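Local coordinates for protein putative NADH-depentdent flavin oxidoreductase (Cupriavidus metallidurans, PDB 5OCS) that probably acts as an FMN-dependent ene-reductase of the Old Yellow Enzyme family, using a nicotinamide cofactor as reductant, at residues A162-A167 and D216-A221; F210-F215 and S251-A256; G301-A306 and P331-H336; I40-M45 and L53-T58; S61-I66 and Q129-S134. One frame throughout, in Å; residues are numbered along the deposited sequence.

Contact 1 (A162-A167 and D216-A221)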
# COMPACT_ATOMS: atom_id res chain seq x y z
N ALA D 162 6.34 -30.84 -2.70
CA ALA D 162 6.72 -30.38 -1.37
C ALA D 162 6.24 -28.94 -1.18
O ALA D 162 5.65 -28.60 -0.14
CB ALA D 162 8.20 -30.52 -1.09
N ALA D 163 6.46 -28.12 -2.17
CA ALA D 163 6.06 -26.69 -2.11
C ALA D 163 4.54 -26.55 -2.07
O ALA D 163 4.02 -25.70 -1.35
CB ALA D 163 6.65 -25.91 -3.27
N ALA D 164 3.82 -27.38 -2.79
CA ALA D 164 2.37 -27.37 -2.75
C ALA D 164 1.82 -27.73 -1.35
O ALA D 164 0.88 -27.12 -0.90
CB ALA D 164 1.82 -28.32 -3.77
N LYS D 165 2.47 -28.68 -0.67
CA LYS D 165 2.08 -29.04 0.69
C LYS D 165 2.37 -27.92 1.67
O LYS D 165 1.58 -27.68 2.59
CB LYS D 165 2.76 -30.33 1.12
CG LYS D 165 2.24 -31.55 0.37
CD LYS D 165 3.04 -32.77 0.75
CE LYS D 165 2.59 -34.05 0.05
NZ LYS D 165 3.50 -35.17 0.45
N ARG D 166 3.50 -27.23 1.49
CA ARG D 166 3.80 -26.07 2.33
C ARG D 166 2.78 -24.97 2.14
O ARG D 166 2.30 -24.37 3.12
CB ARG D 166 5.20 -25.53 2.11
CG ARG D 166 6.31 -26.48 2.47
CD ARG D 166 7.62 -25.77 2.32
NE ARG D 166 8.79 -26.63 2.52
CZ ARG D 166 9.33 -26.92 3.70
NH1 ARG D 166 8.82 -26.42 4.82
NH2 ARG D 166 10.40 -27.71 3.76
N ALA D 167 2.40 -24.74 0.88
CA ALA D 167 1.39 -23.73 0.56
C ALA D 167 0.06 -24.10 1.22
O ALA D 167 -0.61 -23.22 1.79
CB ALA D 167 1.26 -23.55 -0.94
N ASP D 216 -0.34 -32.83 -12.43
CA ASP D 216 -1.00 -33.96 -11.72
C ASP D 216 -0.48 -34.16 -10.34
O ASP D 216 -1.26 -34.38 -9.42
CB ASP D 216 -0.84 -35.28 -12.51
CG ASP D 216 -1.70 -35.32 -13.77
OD1 ASP D 216 -2.67 -34.53 -13.86
OD2 ASP D 216 -1.42 -36.17 -14.65
N ALA D 217 0.83 -34.06 -10.17
CA ALA D 217 1.41 -34.25 -8.86
C ALA D 217 0.99 -33.17 -7.87
O ALA D 217 0.72 -33.48 -6.70
CB ALA D 217 2.91 -34.33 -8.96
N VAL D 218 0.93 -31.93 -8.34
CA VAL D 218 0.45 -30.81 -7.53
C VAL D 218 -1.02 -30.98 -7.17
O VAL D 218 -1.43 -30.76 -6.02
CB VAL D 218 0.68 -29.47 -8.25
CG1 VAL D 218 -0.11 -28.34 -7.58
CG2 VAL D 218 2.19 -29.15 -8.28
N ARG D 219 -1.83 -31.38 -8.14
CA ARG D 219 -3.26 -31.53 -7.92
C ARG D 219 -3.52 -32.66 -6.91
O ARG D 219 -4.45 -32.58 -6.10
CB ARG D 219 -3.95 -31.81 -9.25
CG ARG D 219 -5.44 -32.10 -9.26
CD ARG D 219 -6.30 -30.96 -8.72
NE ARG D 219 -6.16 -30.81 -7.28
CZ ARG D 219 -6.76 -29.87 -6.55
NH1 ARG D 219 -7.56 -28.98 -7.11
NH2 ARG D 219 -6.50 -29.83 -5.25
N GLU D 220 -2.72 -33.72 -6.99
CA GLU D 220 -2.84 -34.82 -6.04
C GLU D 220 -2.46 -34.39 -4.63
O GLU D 220 -3.13 -34.78 -3.65
CB GLU D 220 -1.99 -36.00 -6.48
CG GLU D 220 -2.32 -37.30 -5.74
CD GLU D 220 -1.75 -37.39 -4.35
OE1 GLU D 220 -0.67 -36.79 -4.09
OE2 GLU D 220 -2.39 -38.08 -3.51
N ALA D 221 -1.40 -33.59 -4.51
CA ALA D 221 -0.89 -33.22 -3.21
C ALA D 221 -1.71 -32.13 -2.50
O ALA D 221 -1.74 -32.09 -1.27
CB ALA D 221 0.55 -32.81 -3.31

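Contact 2 (F210-F215 and S251-A256)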
# COMPACT_ATOMS: atom_id res chain seq x y z
N PHE D 210 5.64 -33.97 -19.32
CA PHE D 210 6.22 -33.58 -18.03
C PHE D 210 5.45 -32.43 -17.38
O PHE D 210 5.13 -32.53 -16.17
CB PHE D 210 7.70 -33.26 -18.17
CG PHE D 210 8.38 -32.89 -16.86
CD1 PHE D 210 8.39 -33.79 -15.78
CD2 PHE D 210 8.94 -31.64 -16.67
CE1 PHE D 210 9.02 -33.47 -14.58
CE2 PHE D 210 9.59 -31.31 -15.46
CZ PHE D 210 9.62 -32.23 -14.42
N PRO D 211 5.11 -31.35 -18.14
CA PRO D 211 4.22 -30.34 -17.54
C PRO D 211 2.91 -30.93 -16.94
O PRO D 211 2.49 -30.53 -15.84
CB PRO D 211 3.89 -29.42 -18.72
CG PRO D 211 5.17 -29.46 -19.51
CD PRO D 211 5.66 -30.87 -19.42
N LEU D 212 2.30 -31.89 -17.65
CA LEU D 212 1.11 -32.55 -17.12
C LEU D 212 1.41 -33.46 -15.93
O LEU D 212 0.56 -33.54 -15.03
CB LEU D 212 0.32 -33.25 -18.23
CG LEU D 212 -0.31 -32.26 -19.21
CD1 LEU D 212 -0.86 -32.98 -20.43
CD2 LEU D 212 -1.38 -31.41 -18.59
N GLU D 213 2.57 -34.11 -15.89
CA GLU D 213 3.00 -34.87 -14.68
C GLU D 213 3.10 -33.96 -13.47
O GLU D 213 2.67 -34.30 -12.35
CB GLU D 213 4.33 -35.58 -14.86
CG GLU D 213 4.21 -36.79 -15.81
CD GLU D 213 5.52 -37.39 -16.16
OE1 GLU D 213 6.56 -36.86 -15.71
OE2 GLU D 213 5.51 -38.43 -16.88
N VAL D 214 3.68 -32.78 -13.69
CA VAL D 214 3.88 -31.83 -12.59
C VAL D 214 2.53 -31.36 -12.11
O VAL D 214 2.25 -31.38 -10.88
CB VAL D 214 4.77 -30.64 -13.00
CG1 VAL D 214 4.86 -29.59 -11.88
CG2 VAL D 214 6.14 -31.16 -13.32
N PHE D 215 1.67 -30.93 -13.06
CA PHE D 215 0.33 -30.49 -12.71
C PHE D 215 -0.38 -31.59 -11.92
O PHE D 215 -1.00 -31.32 -10.88
CB PHE D 215 -0.52 -30.14 -13.93
CG PHE D 215 -1.94 -29.93 -13.58
CD1 PHE D 215 -2.37 -28.69 -13.14
CD2 PHE D 215 -2.83 -30.98 -13.62
CE1 PHE D 215 -3.67 -28.51 -12.74
CE2 PHE D 215 -4.13 -30.80 -13.22
CZ PHE D 215 -4.56 -29.56 -12.79
N SER D 251 -4.94 -27.22 -22.75
CA SER D 251 -6.09 -26.76 -21.95
C SER D 251 -7.16 -27.86 -21.88
O SER D 251 -7.73 -28.11 -20.81
CB SER D 251 -6.65 -25.48 -22.49
OG SER D 251 -5.65 -24.45 -22.43
N HIS D 252 -7.36 -28.59 -22.98
CA HIS D 252 -8.25 -29.79 -22.93
C HIS D 252 -7.74 -30.82 -21.92
O HIS D 252 -8.51 -31.40 -21.13
CB HIS D 252 -8.46 -30.47 -24.33
CG HIS D 252 -9.38 -29.72 -25.26
ND1 HIS D 252 -10.72 -29.53 -25.01
CD2 HIS D 252 -9.14 -29.16 -26.47
CE1 HIS D 252 -11.27 -28.86 -26.01
NE2 HIS D 252 -10.33 -28.61 -26.90
N GLU D 253 -6.44 -31.11 -21.95
CA GLU D 253 -5.86 -32.04 -21.00
C GLU D 253 -5.98 -31.56 -19.58
O GLU D 253 -6.32 -32.35 -18.70
CB GLU D 253 -4.42 -32.34 -21.31
CG GLU D 253 -4.23 -33.31 -22.46
CD GLU D 253 -4.80 -34.68 -22.16
OE1 GLU D 253 -4.79 -35.15 -21.00
OE2 GLU D 253 -5.30 -35.28 -23.10
N LEU D 254 -5.73 -30.26 -19.37
CA LEU D 254 -5.88 -29.68 -18.02
C LEU D 254 -7.30 -29.89 -17.49
O LEU D 254 -7.49 -30.32 -16.35
CB LEU D 254 -5.52 -28.20 -18.03
CG LEU D 254 -4.02 -27.96 -18.22
CD1 LEU D 254 -3.73 -26.52 -18.61
CD2 LEU D 254 -3.28 -28.31 -16.96
N LYS D 255 -8.28 -29.61 -18.33
CA LYS D 255 -9.68 -29.81 -17.95
C LYS D 255 -9.98 -31.27 -17.57
O LYS D 255 -10.61 -31.53 -16.55
CB LYS D 255 -10.60 -29.35 -19.06
CG LYS D 255 -12.07 -29.51 -18.72
CD LYS D 255 -12.94 -28.74 -19.66
CE LYS D 255 -14.42 -28.96 -19.33
NZ LYS D 255 -15.21 -27.88 -19.98
N ALA D 256 -9.51 -32.21 -18.38
CA ALA D 256 -9.73 -33.64 -18.11
C ALA D 256 -9.00 -34.11 -16.86
O ALA D 256 -9.43 -35.05 -16.19
CB ALA D 256 -9.24 -34.47 -19.29

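Contact 3 (G301-A306 and P331-H336)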
# COMPACT_ATOMS: atom_id res chain seq x y z
N GLY D 301 -4.43 -9.30 -18.96
CA GLY D 301 -4.94 -8.08 -19.54
C GLY D 301 -3.90 -6.98 -19.46
O GLY D 301 -3.70 -6.38 -18.37
N LEU D 302 -3.26 -6.66 -20.60
CA LEU D 302 -2.28 -5.57 -20.63
C LEU D 302 -3.03 -4.28 -20.85
O LEU D 302 -2.93 -3.67 -21.90
CB LEU D 302 -1.22 -5.82 -21.72
CG LEU D 302 -0.44 -7.12 -21.57
CD1 LEU D 302 0.53 -7.21 -22.76
CD2 LEU D 302 0.31 -7.27 -20.26
N ILE D 303 -3.81 -3.90 -19.83
CA ILE D 303 -4.74 -2.80 -19.89
C ILE D 303 -4.57 -1.89 -18.70
O ILE D 303 -3.97 -2.28 -17.70
CB ILE D 303 -6.20 -3.32 -19.98
CG1 ILE D 303 -6.57 -4.15 -18.74
CG2 ILE D 303 -6.37 -4.17 -21.23
CD1 ILE D 303 -7.08 -3.33 -17.57
N THR D 304 -5.09 -0.67 -18.81
CA THR D 304 -5.04 0.28 -17.69
C THR D 304 -6.42 0.82 -17.32
O THR D 304 -6.58 1.34 -16.23
CB THR D 304 -4.12 1.49 -17.99
OG1 THR D 304 -4.70 2.25 -19.08
CG2 THR D 304 -2.69 1.01 -18.36
N GLU D 305 -7.41 0.72 -18.20
CA GLU D 305 -8.72 1.37 -17.97
C GLU D 305 -9.81 0.39 -17.60
O GLU D 305 -9.90 -0.70 -18.15
CB GLU D 305 -9.16 2.16 -19.21
CG GLU D 305 -8.14 3.16 -19.73
CD GLU D 305 -7.61 4.09 -18.65
OE1 GLU D 305 -8.40 4.85 -18.01
OE2 GLU D 305 -6.38 4.06 -18.41
N ALA D 306 -10.71 0.81 -16.69
CA ALA D 306 -11.83 0.00 -16.28
C ALA D 306 -12.65 -0.48 -17.47
O ALA D 306 -13.05 -1.65 -17.51
CB ALA D 306 -12.74 0.76 -15.34
N PRO D 331 -2.40 0.83 -6.91
CA PRO D 331 -2.83 -0.30 -6.10
C PRO D 331 -4.26 -0.22 -5.64
O PRO D 331 -4.75 -1.18 -5.10
CB PRO D 331 -1.89 -0.23 -4.88
CG PRO D 331 -1.55 1.19 -4.81
CD PRO D 331 -1.39 1.63 -6.22
N ARG D 332 -4.92 0.92 -5.88
CA ARG D 332 -6.35 1.04 -5.69
C ARG D 332 -7.14 0.87 -7.01
O ARG D 332 -8.34 1.27 -7.08
CB ARG D 332 -6.69 2.40 -5.07
CG ARG D 332 -5.89 2.73 -3.80
CD ARG D 332 -6.19 1.80 -2.63
NE ARG D 332 -5.65 2.49 -1.46
CZ ARG D 332 -4.54 2.21 -0.79
NH1 ARG D 332 -3.88 1.09 -0.98
NH2 ARG D 332 -4.15 3.07 0.15
N TRP D 333 -6.51 0.31 -8.04
CA TRP D 333 -7.16 0.13 -9.33
C TRP D 333 -8.59 -0.43 -9.25
O TRP D 333 -9.52 0.13 -9.91
CB TRP D 333 -6.30 -0.73 -10.28
CG TRP D 333 -6.78 -0.71 -11.73
CD1 TRP D 333 -6.33 0.11 -12.70
CD2 TRP D 333 -7.81 -1.52 -12.33
NE1 TRP D 333 -7.00 -0.12 -13.87
CE2 TRP D 333 -7.90 -1.12 -13.68
CE3 TRP D 333 -8.63 -2.56 -11.86
CZ2 TRP D 333 -8.80 -1.70 -14.58
CZ3 TRP D 333 -9.54 -3.15 -12.76
CH2 TRP D 333 -9.60 -2.70 -14.10
N PRO D 334 -8.84 -1.45 -8.41
CA PRO D 334 -10.21 -1.96 -8.37
C PRO D 334 -11.17 -0.96 -7.75
O PRO D 334 -12.33 -0.87 -8.19
CB PRO D 334 -10.11 -3.26 -7.54
CG PRO D 334 -8.61 -3.62 -7.57
CD PRO D 334 -7.91 -2.30 -7.62
N TRP D 335 -10.72 -0.15 -6.78
CA TRP D 335 -11.62 0.93 -6.30
C TRP D 335 -12.00 1.94 -7.43
O TRP D 335 -13.18 2.34 -7.62
CB TRP D 335 -10.97 1.75 -5.21
CG TRP D 335 -10.54 1.04 -3.97
CD1 TRP D 335 -10.50 -0.30 -3.72
CD2 TRP D 335 -9.99 1.69 -2.82
NE1 TRP D 335 -10.01 -0.52 -2.45
CE2 TRP D 335 -9.71 0.69 -1.88
CE3 TRP D 335 -9.77 3.03 -2.49
CZ2 TRP D 335 -9.16 1.00 -0.62
CZ3 TRP D 335 -9.23 3.33 -1.26
CH2 TRP D 335 -8.94 2.31 -0.34
N HIS D 336 -10.99 2.33 -8.18
CA HIS D 336 -11.12 3.31 -9.27
C HIS D 336 -11.97 2.75 -10.38
O HIS D 336 -12.84 3.49 -10.90
CB HIS D 336 -9.78 3.79 -9.71
CG HIS D 336 -9.02 4.43 -8.61
ND1 HIS D 336 -7.64 4.45 -8.56
CD2 HIS D 336 -9.45 4.98 -7.45
CE1 HIS D 336 -7.25 5.06 -7.45
NE2 HIS D 336 -8.34 5.41 -6.77

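Contact 4 (I40-M45 and L53-T58)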
# COMPACT_ATOMS: atom_id res chain seq x y z
N ILE D 40 4.70 -5.20 3.02
CA ILE D 40 4.20 -3.91 2.49
C ILE D 40 3.50 -4.07 1.13
O ILE D 40 2.37 -3.59 0.90
CB ILE D 40 5.39 -2.92 2.32
CG1 ILE D 40 6.02 -2.65 3.70
CG2 ILE D 40 4.91 -1.63 1.65
CD1 ILE D 40 7.34 -1.89 3.74
N HIS D 41 4.12 -4.85 0.26
CA HIS D 41 3.60 -5.05 -1.10
C HIS D 41 2.37 -5.91 -1.17
O HIS D 41 1.34 -5.52 -1.75
CB HIS D 41 4.73 -5.63 -1.95
CG HIS D 41 4.30 -6.04 -3.32
ND1 HIS D 41 3.90 -5.14 -4.27
CD2 HIS D 41 4.17 -7.27 -3.87
CE1 HIS D 41 3.58 -5.79 -5.37
NE2 HIS D 41 3.70 -7.09 -5.14
N LEU D 42 2.46 -7.11 -0.60
CA LEU D 42 1.31 -8.02 -0.58
C LEU D 42 0.20 -7.48 0.29
O LEU D 42 -1.00 -7.65 -0.02
CB LEU D 42 1.74 -9.46 -0.18
CG LEU D 42 2.59 -10.17 -1.23
CD1 LEU D 42 2.97 -11.54 -0.70
CD2 LEU D 42 1.91 -10.33 -2.60
N GLY D 43 0.55 -6.76 1.36
CA GLY D 43 -0.49 -6.07 2.13
C GLY D 43 -1.30 -5.08 1.30
O GLY D 43 -2.56 -5.12 1.30
N GLN D 44 -0.61 -4.22 0.53
CA GLN D 44 -1.32 -3.30 -0.41
C GLN D 44 -2.18 -4.07 -1.38
O GLN D 44 -3.33 -3.72 -1.62
CB GLN D 44 -0.37 -2.52 -1.34
CG GLN D 44 0.38 -1.46 -0.67
CD GLN D 44 1.50 -0.98 -1.58
OE1 GLN D 44 1.25 -0.27 -2.57
NE2 GLN D 44 2.72 -1.40 -1.29
N MET D 45 -1.57 -5.04 -2.05
CA MET D 45 -2.30 -5.78 -3.05
C MET D 45 -3.57 -6.41 -2.45
O MET D 45 -4.65 -6.34 -3.06
CB MET D 45 -1.40 -6.86 -3.66
CG MET D 45 -0.25 -6.38 -4.52
SD MET D 45 -0.64 -5.32 -5.93
CE MET D 45 -0.46 -3.71 -5.27
N LEU D 53 -5.78 -12.53 -5.42
CA LEU D 53 -4.36 -12.19 -5.43
C LEU D 53 -3.58 -13.46 -5.76
O LEU D 53 -3.82 -14.54 -5.17
CB LEU D 53 -3.96 -11.68 -4.04
CG LEU D 53 -2.45 -11.56 -3.77
CD1 LEU D 53 -1.75 -10.58 -4.68
CD2 LEU D 53 -2.26 -11.16 -2.32
N ILE D 54 -2.64 -13.36 -6.69
CA ILE D 54 -1.75 -14.46 -7.01
C ILE D 54 -0.36 -14.00 -6.66
O ILE D 54 0.14 -13.07 -7.32
CB ILE D 54 -1.78 -14.83 -8.51
CG1 ILE D 54 -3.21 -15.02 -8.99
CG2 ILE D 54 -0.97 -16.12 -8.73
CD1 ILE D 54 -3.37 -15.32 -10.48
N ILE D 55 0.23 -14.63 -5.64
CA ILE D 55 1.57 -14.32 -5.20
C ILE D 55 2.56 -14.66 -6.33
O ILE D 55 2.34 -15.62 -7.07
CB ILE D 55 1.91 -15.06 -3.87
CG1 ILE D 55 1.11 -14.46 -2.69
CG2 ILE D 55 3.40 -14.97 -3.52
CD1 ILE D 55 1.00 -15.36 -1.49
N GLU D 56 3.63 -13.87 -6.41
CA GLU D 56 4.65 -14.00 -7.42
C GLU D 56 5.22 -15.41 -7.55
O GLU D 56 5.15 -16.23 -6.63
CB GLU D 56 5.84 -13.08 -7.09
CG GLU D 56 6.63 -13.48 -5.87
CD GLU D 56 7.58 -12.38 -5.42
OE1 GLU D 56 8.69 -12.26 -5.99
OE2 GLU D 56 7.21 -11.65 -4.49
N ALA D 57 5.88 -15.63 -8.67
CA ALA D 57 6.61 -16.86 -8.92
C ALA D 57 7.45 -17.28 -7.73
O ALA D 57 8.42 -16.59 -7.32
CB ALA D 57 7.50 -16.71 -10.17
N THR D 58 7.06 -18.41 -7.14
CA THR D 58 7.68 -18.90 -5.96
C THR D 58 8.44 -20.19 -6.28
O THR D 58 7.83 -21.18 -6.68
CB THR D 58 6.60 -19.12 -4.89
OG1 THR D 58 6.05 -17.83 -4.55
CG2 THR D 58 7.19 -19.76 -3.63

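Contact 5 (S61-I66 and Q129-S134)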
# COMPACT_ATOMS: atom_id res chain seq x y z
N SER D 61 12.67 -24.80 -5.59
CA SER D 61 14.01 -25.21 -5.14
C SER D 61 14.88 -24.03 -5.37
O SER D 61 14.56 -23.17 -6.19
CB SER D 61 14.50 -26.42 -5.97
OG SER D 61 14.62 -26.12 -7.35
N PRO D 62 16.02 -23.99 -4.71
CA PRO D 62 16.91 -22.85 -4.95
C PRO D 62 17.34 -22.74 -6.41
O PRO D 62 17.41 -21.65 -6.94
CB PRO D 62 18.16 -23.18 -4.11
CG PRO D 62 17.82 -24.34 -3.27
CD PRO D 62 16.48 -24.89 -3.63
N GLU D 63 17.67 -23.88 -7.02
CA GLU D 63 18.11 -23.93 -8.44
C GLU D 63 17.04 -23.50 -9.43
O GLU D 63 17.35 -23.16 -10.57
CB GLU D 63 18.71 -25.32 -8.84
CG GLU D 63 17.78 -26.53 -8.96
CD GLU D 63 17.55 -27.28 -7.65
OE1 GLU D 63 17.77 -26.70 -6.57
OE2 GLU D 63 17.13 -28.44 -7.69
N GLY D 64 15.78 -23.55 -9.01
CA GLY D 64 14.67 -23.15 -9.81
C GLY D 64 14.31 -21.69 -9.72
O GLY D 64 13.42 -21.24 -10.44
N ARG D 65 15.03 -20.92 -8.90
CA ARG D 65 14.80 -19.47 -8.82
C ARG D 65 15.21 -18.81 -10.12
O ARG D 65 16.22 -19.20 -10.72
CB ARG D 65 15.67 -18.89 -7.71
CG ARG D 65 15.19 -19.26 -6.33
CD ARG D 65 16.08 -18.65 -5.27
NE ARG D 65 17.37 -19.34 -5.25
CZ ARG D 65 18.40 -19.00 -4.48
NH1 ARG D 65 18.31 -17.98 -3.66
NH2 ARG D 65 19.55 -19.69 -4.54
N ILE D 66 14.48 -17.76 -10.51
CA ILE D 66 14.93 -16.93 -11.62
C ILE D 66 16.22 -16.22 -11.24
O ILE D 66 17.22 -16.22 -11.99
CB ILE D 66 13.87 -15.90 -12.03
CG1 ILE D 66 12.52 -16.60 -12.37
CG2 ILE D 66 14.36 -15.11 -13.24
CD1 ILE D 66 11.36 -15.63 -12.18
N GLN D 129 24.39 -23.76 -11.49
CA GLN D 129 24.07 -24.58 -12.66
C GLN D 129 22.54 -24.71 -12.84
O GLN D 129 21.83 -25.05 -11.88
CB GLN D 129 24.68 -25.98 -12.55
CG GLN D 129 24.47 -26.79 -13.84
CD GLN D 129 25.18 -26.14 -15.04
OE1 GLN D 129 26.40 -26.05 -15.04
NE2 GLN D 129 24.41 -25.64 -16.03
N THR D 130 22.07 -24.44 -14.06
CA THR D 130 20.64 -24.48 -14.41
C THR D 130 20.31 -25.81 -15.08
O THR D 130 21.20 -26.52 -15.56
CB THR D 130 20.28 -23.29 -15.32
OG1 THR D 130 21.02 -23.39 -16.56
CG2 THR D 130 20.61 -22.00 -14.61
N PHE D 131 19.03 -26.14 -15.11
CA PHE D 131 18.52 -27.40 -15.62
C PHE D 131 17.40 -27.13 -16.61
O PHE D 131 16.65 -26.13 -16.48
CB PHE D 131 18.03 -28.27 -14.45
CG PHE D 131 19.14 -28.63 -13.50
CD1 PHE D 131 20.04 -29.64 -13.84
CD2 PHE D 131 19.39 -27.86 -12.37
CE1 PHE D 131 21.12 -29.93 -13.00
CE2 PHE D 131 20.46 -28.15 -11.52
CZ PHE D 131 21.34 -29.19 -11.84
N ALA D 132 17.26 -28.04 -17.57
CA ALA D 132 16.33 -27.88 -18.67
C ALA D 132 16.03 -29.19 -19.36
O ALA D 132 16.73 -30.21 -19.13
CB ALA D 132 16.91 -26.89 -19.69
N PRO D 133 15.02 -29.19 -20.25
CA PRO D 133 14.82 -30.45 -20.96
C PRO D 133 16.03 -30.85 -21.81
O PRO D 133 16.32 -32.05 -21.96
CB PRO D 133 13.60 -30.18 -21.82
CG PRO D 133 13.44 -28.70 -21.86
CD PRO D 133 13.91 -28.25 -20.49
N SER D 134 16.71 -29.85 -22.37
CA SER D 134 17.90 -30.06 -23.22
C SER D 134 18.99 -29.02 -22.97
O SER D 134 18.69 -27.88 -22.52
CB SER D 134 17.51 -30.00 -24.70
OG SER D 134 16.48 -30.94 -25.06
O HOH W 1 17.37 -24.36 -13.35

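Contact 1 (A162-A167 and D216-A221)
Ala164 and Val218 make the apolar part of this contact. The methyl CB of Ala164 points at the facing helix and lies 4.3 Å from Val218 CG1. This branch of Val218 stands anti to the backbone N (chi1 167°). The pair is buried, and the distance is that of loose van der Waals packing. The small alanine lets the two backbones come near each other: Ala164 CA is 6.2 Å from Val218 CA. The second touch lies nearer the surface and uses the aliphatic part of a charged residue. Lys165 CG lies beside the backbone N (chi1 -69°), and the chain beyond it is fully extended. It passes alongside Ala221, with Lys165 CE 4.1 Å from Ala221 CB. The ammonium group takes no part in that touch. Charge adds at most a long-range term. Lys165 NZ is 6.4 Å from Glu220 OE1, too far for a salt bridge, so any attraction is probably weak. No hydrogen bond crosses between 162-167 and 216-221. Ala164 and Val218 both also touch Ile175 of strand 175-179, which closes the inner side of the contact. Helix 150-169 precedes that strand and helix 204-221 follows it. Two neighbouring outer helices that share a strand beneath them are characteristic of the (beta/alpha)8, or TIM, barrel that this family adopts.

Contact 2 (F210-F215 and S251-A256)
Leu254 and Leu212 have the most surface buried here, and each meets two side chains of the facing helix. Leu254 does so with one methyl. Its CD2 lies over a face of the Phe215 ring, 4.0 Å from the ring centroid and 15° off the normal, which makes a CH-pi contact. The methyl sits a little toward the rim, so the nearest ring atom is Phe215 CD1, 3.9 Å from Leu254 CD2. The ring gets there because Phe215 CG is anti to the backbone N (chi1 170°). The same Leu254 CD2 is 4.0 Å from Leu212 CD2, so one methyl touches both the leucine and the ring. Leu212 uses its other branch on Glu253. Leu212 CD1 is 3.7 Å from Glu253 CB, and the two side chains cross at about a right angle. Only the aliphatic part of Glu253 takes part in this. Its chain bends at chi2, and its carboxylate forms a salt bridge through OE1 with Arg257, just past the helix. No hydrogen bond joins 210-215 to 251-256. The axes of the two segments approach to 11.1 Å and are inclined by 26°, running in roughly the same direction. Strand 228-233 lies between the two helices in sequence and beneath them in space. Its Met230 touches both Phe215 and Leu254, as expected for successive outer helices of the barrel.

Contact 3 (G301-A306 and P331-H336)
Trp333 is the residue through which 331-336 meets the loop 301-306. Before it in sequence, Pro331 and Arg332 face the dimer partner. Arg332 hydrogen-bonds to Gln44 and to the Leu328 carbonyl of the second subunit, and it holds the N-cap position of helix 333-341. Trp333 opens that helix. Its CG is anti to the backbone N (chi1 -168°), which sends the indole across to the loop. Trp333 NE1 donates to Thr304 O at 2.8 Å. The bond is almost straight, 177° at the hydrogen. The oxygen lies in the indole plane, but the N-H approaches from above the carbonyl plane, 56° out of it. This bond, with the packing around it, should help fix the rotation of the buried ring. The six-membered ring reaches the start of the next helix, with Trp333 CZ2 3.8 Å from Ala306 N. Ile303 CD1 approaches the ring obliquely, 3.8 Å from Trp333 CZ2. The loop follows barrel strand 297-300 and includes Leu302 of the FMN site, while helix 333-341 follows the last strand, 320-323. The tryptophan therefore ties a beta-alpha loop of the TIM barrel to its final helix. Thr304 OG1 donates to Glu305 OE2 at 2.6 Å, on the anti lone pair, and Glu305 OE1 forms a salt bridge with Lys340.

Contact 4 (I40-M45 and L53-T58)
One face of the His41 ring lies against Met45 CG, which sits 3.9 Å above the ring plane, and Met45 in turn touches Leu53 of the strand. The ring of Trp37 also meets His41, with the planes nearly parallel. His41 ND1 hydrogen-bonds to Tyr351 of the second subunit. The contact with the strand is apolar. Met45 CB is 3.9 Å from Leu53 CD1. Its CG lies beside the backbone N (chi1 -68°), and bends at chi2 and chi3 lead the rest away. Leu42 spreads its two branches: CD2 lies 4.2 Å from Leu53 CD1, and CD1 lies 4.0 Å from Ile55 CG1. Leu42 and Ile55 cross at about a right angle. Helix 36-46 and strand 52-59 belong to the first beta-alpha-beta unit of the barrel, and their short segments run nearly antiparallel, at 164°. Ala57 on this strand belongs to the FMN site. On the far side of the helix, Ile40 O takes two donors from opposite faces of its plane, Gln44 N and, at 3.1 Å, Gln44 NE2.

Contact 5 (S61-I66 and Q129-S134)
Glu63 places CG between its backbone N and carbonyl carbon (chi1 71°), and this brings the CG methylene to Phe131. The bend at chi2 then turns the carboxylate away. The ring swings to meet the methylene with Phe131 CG beside the backbone N (chi1 -63°). Glu63 CG lies 4.0 Å from Phe131 CD2 and approaches the ring obliquely. The carboxylate plane is turned 71° from the ring plane. Its oxygen OE2 forms a salt bridge with Lys155 of helix 150-169, so only the aliphatic part of Glu63 serves the phenylalanine. A water joins the backbones. It donates to Glu63 O at 3.0 Å and accepts from Phe131 N at 3.0 Å. Glu63 O also accepts from Trp128 NE1, so it has two donors. Residues 61-66 follow barrel strand 52-59. Residues 129-134 belong to the long excursion between strand 96-102 and helix 150-169. The contact thus joins two neighbouring beta-alpha loops at the C-terminal end of a TIM barrel.

All five contacts belong to one TIM barrel. Contacts 2, 3 and 4 are buried, contact 1 is partly buried and contact 5 is at the surface. Contacts 1 and 2 both use helix 204-221, which packs on helix 150-169 in one and on helix 244-256 in the other. Contact 4 joins a helix to a strand. No hydrogen bond crosses these three; carbon atoms hold them, including the aliphatic parts of Lys165 and Glu253. Contacts 3 and 5 involve loops and bring in polar links: a direct indole bond in one, a water bridge in the other. Contacts 3 and 4 touch through Pro331 and Met45, and both reach the second subunit.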